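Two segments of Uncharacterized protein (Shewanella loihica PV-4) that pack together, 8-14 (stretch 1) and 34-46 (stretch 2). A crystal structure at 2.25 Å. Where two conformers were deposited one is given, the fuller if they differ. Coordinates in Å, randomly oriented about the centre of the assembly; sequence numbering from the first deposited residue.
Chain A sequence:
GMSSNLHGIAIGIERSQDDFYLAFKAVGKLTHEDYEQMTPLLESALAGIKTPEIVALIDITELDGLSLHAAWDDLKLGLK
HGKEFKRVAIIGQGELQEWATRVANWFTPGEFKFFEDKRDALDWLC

Stretch 1 8-14: GIAIGIE
Stretch 2 34-46: DYEQMTPLLESAL

Strand 8-14 lies along helix 34-45, the two running nearly parallel (12° between N-to-C directions, axes 7.9 Å apart at closest), in register from G8 opposite D34 (CA-CA 5.6 Å) to I13 opposite A45 (CA-CA 8.1 Å). The helix kinks at P40 and L41, whose N atoms lack bonds to the preceding turn; T39 OG1 donates a very short bond to Y35 O (2.5 Å). No direct hydrogen bond joins the stretches; the side-chain pairs that meet are apolar. G8 (phi/psi 156/175) could not carry a CB without jamming against the preceding carbonyl; its CA lies 3.7 Å from D34 OD2. From here extended backbone alternates the side chains: I9, I11 and I13 point toward the helix, A10 away. I9 (m, t) sets CD1 over one face of the Y35 ring, 3.8 Å from the centroid of Y35, a CH-pi contact; I9 CD1 also meets CE of selenomethionine M38 (t, m, chi3 -91°) at 3.9 Å. Water 1 sits between the backbones, accepting from I9 N (water O to I9 N 3.2 Å) and within donating reach of D34 O (water O to D34 O 3.2 Å), one of more acceptors than it has protons for. I11 (t, t) places CG2 3.8 Å from L41 CB and 4.0 Å from M38 CG, while I11 CD1 reaches L42 CB at 4.2 Å. G12 makes no contact. I13 (m, t) ends the interface, CD1 4.1 Å from A45 CB; E14 lies out of reach.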

# COMPACT_ATOMS: atom_id res chain seq x y z
N GLY A 8 -8.53 5.72 0.33
CA GLY A 8 -9.40 5.13 -0.67
C GLY A 8 -9.71 6.03 -1.84
O GLY A 8 -9.35 7.20 -1.86
N ILE A 9 -10.41 5.46 -2.81
CA ILE A 9 -10.92 6.22 -3.94
C ILE A 9 -12.41 6.01 -3.96
O ILE A 9 -12.86 4.87 -3.93
CB ILE A 9 -10.35 5.76 -5.28
CG1 ILE A 9 -8.83 5.63 -5.19
CG2 ILE A 9 -10.74 6.69 -6.37
CD1 ILE A 9 -8.16 5.04 -6.42
N ALA A 10 -13.16 7.11 -3.95
CA ALA A 10 -14.60 7.09 -4.13
C ALA A 10 -14.79 7.42 -5.61
O ALA A 10 -14.16 8.35 -6.09
CB ALA A 10 -15.30 8.18 -3.28
N ILE A 11 -15.63 6.66 -6.30
CA ILE A 11 -15.98 6.91 -7.70
C ILE A 11 -17.50 6.95 -7.84
O ILE A 11 -18.21 6.13 -7.26
CB ILE A 11 -15.36 5.88 -8.68
CG1 ILE A 11 -15.68 6.24 -10.12
CG2 ILE A 11 -15.80 4.45 -8.40
CD1 ILE A 11 -14.88 5.47 -11.11
N GLY A 12 -18.01 7.93 -8.57
CA GLY A 12 -19.43 8.00 -8.81
C GLY A 12 -19.72 8.81 -10.05
O GLY A 12 -18.83 9.42 -10.60
N ILE A 13 -20.98 8.80 -10.49
CA ILE A 13 -21.40 9.58 -11.62
C ILE A 13 -22.30 10.65 -11.02
O ILE A 13 -23.24 10.31 -10.32
CB ILE A 13 -21.99 8.74 -12.73
CG1 ILE A 13 -20.84 7.87 -13.30
CG2 ILE A 13 -22.59 9.66 -13.81
CD1 ILE A 13 -21.29 6.77 -14.24
N GLU A 14 -21.91 11.92 -11.23
CA GLU A 14 -22.62 13.08 -10.68
C GLU A 14 -23.25 13.91 -11.80
O GLU A 14 -22.98 13.72 -12.99
CB GLU A 14 -21.67 13.96 -9.80
CG GLU A 14 -21.23 13.32 -8.44
CD GLU A 14 -20.60 14.29 -7.38
OE1 GLU A 14 -19.92 15.30 -7.70
OE2 GLU A 14 -20.78 14.01 -6.19
N ASP A 34 -6.89 -0.38 -3.50
CA ASP A 34 -7.84 0.71 -3.78
C ASP A 34 -8.12 0.80 -5.27
O ASP A 34 -9.27 1.01 -5.64
CB ASP A 34 -7.35 2.08 -3.24
CG ASP A 34 -7.20 2.09 -1.72
OD1 ASP A 34 -7.81 1.23 -1.05
OD2 ASP A 34 -6.45 2.94 -1.21
N TYR A 35 -7.07 0.70 -6.12
CA TYR A 35 -7.24 0.71 -7.57
C TYR A 35 -8.01 -0.52 -8.04
O TYR A 35 -8.81 -0.44 -8.96
CB TYR A 35 -5.90 0.88 -8.32
CG TYR A 35 -5.50 2.33 -8.36
CD1 TYR A 35 -4.82 2.92 -7.29
CD2 TYR A 35 -5.89 3.13 -9.42
CE1 TYR A 35 -4.50 4.32 -7.29
CE2 TYR A 35 -5.56 4.52 -9.44
CZ TYR A 35 -4.87 5.09 -8.36
OH TYR A 35 -4.56 6.42 -8.39
N GLU A 36 -7.75 -1.66 -7.42
CA GLU A 36 -8.51 -2.84 -7.70
C GLU A 36 -10.00 -2.70 -7.38
O GLU A 36 -10.79 -3.18 -8.14
CB GLU A 36 -7.97 -4.04 -6.91
CG GLU A 36 -6.78 -4.65 -7.51
CD GLU A 36 -6.42 -5.95 -6.82
OE1 GLU A 36 -6.54 -6.00 -5.58
OE2 GLU A 36 -6.03 -6.90 -7.54
N GLN A 37 -10.36 -2.11 -6.24
CA GLN A 37 -11.76 -1.91 -5.88
C GLN A 37 -12.49 -0.97 -6.85
O GLN A 37 -13.67 -1.13 -7.14
CB GLN A 37 -11.91 -1.27 -4.51
CG GLN A 37 -11.64 -2.15 -3.31
CD GLN A 37 -11.72 -1.34 -1.97
OE1 GLN A 37 -12.53 -0.40 -1.82
NE2 GLN A 37 -10.86 -1.71 -1.02
N MSE A 38 -11.77 0.00 -7.34
CA MSE A 38 -12.35 1.04 -8.20
C MSE A 38 -12.44 0.69 -9.70
O MSE A 38 -13.21 1.30 -10.45
CB MSE A 38 -11.50 2.33 -7.97
CG MSE A 38 -11.92 3.57 -8.76
SE MSE A 38 -10.98 3.61 -10.49
CE MSE A 38 -9.39 4.63 -10.07
N THR A 39 -11.59 -0.25 -10.13
CA THR A 39 -11.43 -0.51 -11.55
C THR A 39 -12.68 -1.05 -12.27
O THR A 39 -12.97 -0.57 -13.36
CB THR A 39 -10.16 -1.34 -11.83
OG1 THR A 39 -9.01 -0.57 -11.42
CG2 THR A 39 -10.03 -1.69 -13.30
N PRO A 40 -13.40 -2.03 -11.68
CA PRO A 40 -14.64 -2.52 -12.28
C PRO A 40 -15.70 -1.43 -12.47
O PRO A 40 -16.37 -1.42 -13.49
CB PRO A 40 -15.11 -3.57 -11.30
CG PRO A 40 -13.89 -3.98 -10.54
CD PRO A 40 -13.05 -2.78 -10.45
N LEU A 41 -15.83 -0.50 -11.52
CA LEU A 41 -16.77 0.62 -11.68
C LEU A 41 -16.34 1.54 -12.81
O LEU A 41 -17.16 2.03 -13.58
CB LEU A 41 -16.87 1.41 -10.38
CG LEU A 41 -17.66 0.53 -9.39
CD1 LEU A 41 -17.11 0.62 -7.98
CD2 LEU A 41 -19.15 0.79 -9.48
N LEU A 42 -15.04 1.79 -12.89
CA LEU A 42 -14.53 2.60 -13.98
C LEU A 42 -14.82 1.90 -15.29
O LEU A 42 -15.33 2.53 -16.21
CB LEU A 42 -13.06 2.84 -13.83
CG LEU A 42 -12.34 3.62 -14.91
CD1 LEU A 42 -12.92 5.03 -15.01
CD2 LEU A 42 -10.89 3.64 -14.56
N GLU A 43 -14.48 0.61 -15.40
CA GLU A 43 -14.77 -0.11 -16.64
C GLU A 43 -16.30 -0.10 -17.01
O GLU A 43 -16.67 -0.01 -18.18
CB GLU A 43 -14.24 -1.52 -16.52
CG GLU A 43 -12.72 -1.58 -16.60
CD GLU A 43 -12.17 -2.96 -16.25
OE1 GLU A 43 -12.98 -3.86 -15.96
OE2 GLU A 43 -10.93 -3.16 -16.25
N SER A 44 -17.16 -0.17 -15.99
CA SER A 44 -18.60 -0.08 -16.17
C SER A 44 -18.98 1.33 -16.74
O SER A 44 -19.63 1.44 -17.77
CB SER A 44 -19.30 -0.39 -14.84
OG SER A 44 -20.69 -0.19 -14.95
N ALA A 45 -18.51 2.40 -16.10
CA ALA A 45 -18.71 3.77 -16.55
C ALA A 45 -18.33 4.05 -17.98
O ALA A 45 -19.01 4.78 -18.65
CB ALA A 45 -17.95 4.75 -15.63
N LEU A 46 -17.25 3.44 -18.46
CA LEU A 46 -16.74 3.70 -19.79
C LEU A 46 -17.09 2.69 -20.83
O LEU A 46 -16.52 2.75 -21.92
CB LEU A 46 -15.18 3.75 -19.76
CG LEU A 46 -14.45 4.54 -18.70
CD1 LEU A 46 -13.00 4.54 -18.98
CD2 LEU A 46 -14.94 5.94 -18.54
O HOH W 1 -11.00 2.33 -3.36